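Local structure of cell wall surface anchor family protein (3PHS) at residues V18-R23 and I34-G39. The protein is a minor pilin of Streptococcus agalactiae whose IgG-like domain mediates adhesion to lung epithelial cells. Sequence-based numbering, arbitrary orientation.
Sequences VHLEAR and IAPKEG
Glu38 CG lies at the edge of the Arg23 guanidinium, near the guanidinium plane, 3.6 Å from Arg23 NH2. The two side chains run side by side and point the same way. Their guanidinium and carboxylate planes are turned 86° apart. Arg23 NH2 stays 5.4 Å from Glu38 OE2, too far for a salt bridge, though the opposite charges may still attract weakly. Arg23 NE makes a salt bridge with Asp26 OD2, in the loop between the two segments. Chi1 of Glu38 (-66°) sets CG beside the backbone N, anti to the carbonyl carbon.

The Pro36 ring meets two methyl groups. Leu20 crosses it at a slant, with CD1 3.7 Å from Pro36 CG, and Ala22 CB sits 4.0 Å from Pro36 CB. Leu20 CB and CD2 lie against Gly39. Ala22 CB also lies 3.3 Å from Glu38 O. Gly39 CA makes a CA-H...O contact of 3.6 Å with Glu21 O. No hydrogen bond joins the two segments.

Just beyond, Glu21 bonds through its backbone to Thr40, where strand 13-21 pairs antiparallel with strand 40-41. The contact thus closes the base of a long surface loop joining these strands in the N-terminal beta-sandwich, consistent with the IgG-rev (Ig-like) fold of Gram-positive pilins.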
loop_
_atom_site.group_PDB
_atom_site.type_symbol
_atom_site.label_atom_id
_atom_site.label_comp_id
_atom_site.label_asym_id
_atom_site.label_seq_id
_atom_site.Cartn_x
_atom_site.Cartn_y
_atom_site.Cartn_z
ATOM N N VAL A 18 12.897 -11.541 10.258
ATOM C CA VAL A 18 12.271 -12.720 9.649
ATOM C C VAL A 18 10.933 -12.311 9.069
ATOM O O VAL A 18 10.006 -11.949 9.802
ATOM C CB VAL A 18 12.096 -13.889 10.670
ATOM C CG1 VAL A 18 11.707 -15.210 9.969
ATOM C CG2 VAL A 18 13.385 -14.113 11.463
ATOM N N HIS A 19 10.839 -12.358 7.739
ATOM C CA HIS A 19 9.640 -11.918 7.037
ATOM C C HIS A 19 8.740 -13.113 6.681
ATOM O O HIS A 19 9.045 -13.853 5.754
ATOM C CB HIS A 19 10.055 -11.150 5.764
ATOM C CG HIS A 19 8.909 -10.511 5.041
ATOM N ND1 HIS A 19 8.746 -9.145 4.957
ATOM C CD2 HIS A 19 7.874 -11.056 4.353
ATOM C CE1 HIS A 19 7.644 -8.874 4.279
ATOM N NE2 HIS A 19 7.099 -10.015 3.893
ATOM N N LEU A 20 7.649 -13.293 7.435
ATOM C CA LEU A 20 6.718 -14.422 7.264
ATOM C C LEU A 20 5.326 -13.915 6.966
ATOM O O LEU A 20 4.836 -12.992 7.630
ATOM C CB LEU A 20 6.655 -15.293 8.535
ATOM C CG LEU A 20 8.006 -15.832 9.037
ATOM C CD1 LEU A 20 7.846 -16.620 10.342
ATOM C CD2 LEU A 20 8.656 -16.694 7.945
ATOM N N GLU A 21 4.683 -14.511 5.967
ATOM C CA GLU A 21 3.270 -14.267 5.759
ATOM C C GLU A 21 2.520 -15.321 6.570
ATOM O O GLU A 21 2.567 -16.508 6.250
ATOM C CB GLU A 21 2.903 -14.310 4.261
ATOM C CG GLU A 21 3.419 -13.066 3.517
ATOM C CD GLU A 21 3.104 -13.049 2.024
ATOM O OE1 GLU A 21 2.610 -14.063 1.473
ATOM O OE2 GLU A 21 3.398 -12.010 1.406
ATOM N N ALA A 22 1.858 -14.864 7.621
ATOM C CA ALA A 22 1.177 -15.739 8.566
ATOM C C ALA A 22 -0.306 -15.399 8.589
ATOM O O ALA A 22 -0.697 -14.288 8.223
ATOM C CB ALA A 22 1.789 -15.572 9.973
ATOM N N ARG A 23 -1.121 -16.342 9.047
ATOM C CA ARG A 23 -2.559 -16.112 9.235
ATOM C C ARG A 23 -2.814 -15.382 10.553
ATOM O O ARG A 23 -2.035 -15.524 11.506
ATOM C CB ARG A 23 -3.307 -17.459 9.278
ATOM C CG ARG A 23 -3.086 -18.396 8.069
ATOM C CD ARG A 23 -3.562 -19.829 8.372
ATOM N NE ARG A 23 -2.663 -20.554 9.290
ATOM C CZ ARG A 23 -2.787 -21.841 9.619
ATOM N NH1 ARG A 23 -3.764 -22.571 9.102
ATOM N NH2 ARG A 23 -1.937 -22.414 10.472
ATOM N N ILE A 34 8.393 -12.356 19.221
ATOM C CA ILE A 34 7.698 -13.660 19.299
ATOM C C ILE A 34 7.354 -14.179 17.910
ATOM O O ILE A 34 6.568 -13.547 17.216
ATOM C CB ILE A 34 6.377 -13.559 20.146
ATOM C CG1 ILE A 34 6.675 -13.237 21.621
ATOM C CG2 ILE A 34 5.520 -14.823 19.994
ATOM C CD1 ILE A 34 7.223 -14.424 22.451
ATOM N N ALA A 35 7.931 -15.325 17.523
ATOM C CA ALA A 35 7.623 -15.970 16.232
ATOM C C ALA A 35 6.137 -16.300 16.114
ATOM O O ALA A 35 5.513 -16.736 17.085
ATOM C CB ALA A 35 8.461 -17.250 16.031
ATOM N N PRO A 36 5.559 -16.089 14.916
ATOM C CA PRO A 36 4.228 -16.635 14.726
ATOM C C PRO A 36 4.298 -18.167 14.752
ATOM O O PRO A 36 5.377 -18.763 14.554
ATOM C CB PRO A 36 3.811 -16.122 13.331
ATOM C CG PRO A 36 5.055 -15.759 12.660
ATOM C CD PRO A 36 6.034 -15.336 13.742
ATOM N N LYS A 37 3.143 -18.776 14.993
ATOM C CA LYS A 37 3.009 -20.222 15.160
ATOM C C LYS A 37 3.270 -20.974 13.857
ATOM O O LYS A 37 3.759 -22.109 13.861
ATOM C CB LYS A 37 1.617 -20.534 15.722
ATOM C CG LYS A 37 1.394 -19.933 17.118
ATOM C CD LYS A 37 -0.034 -20.157 17.616
ATOM C CE LYS A 37 -0.239 -19.542 19.015
ATOM N NZ LYS A 37 -1.637 -19.774 19.560
ATOM N N GLU A 38 2.940 -20.316 12.750
ATOM C CA GLU A 38 3.192 -20.813 11.410
ATOM C C GLU A 38 3.476 -19.562 10.596
ATOM O O GLU A 38 3.145 -18.443 11.024
ATOM C CB GLU A 38 1.952 -21.498 10.809
ATOM C CG GLU A 38 1.470 -22.807 11.476
ATOM C CD GLU A 38 2.456 -23.952 11.344
ATOM O OE1 GLU A 38 3.184 -24.018 10.325
ATOM O OE2 GLU A 38 2.499 -24.799 12.281
ATOM N N GLY A 39 4.051 -19.740 9.416
ATOM C CA GLY A 39 4.315 -18.583 8.554
ATOM C C GLY A 39 5.177 -18.950 7.375
ATOM O O GLY A 39 6.105 -19.751 7.500
#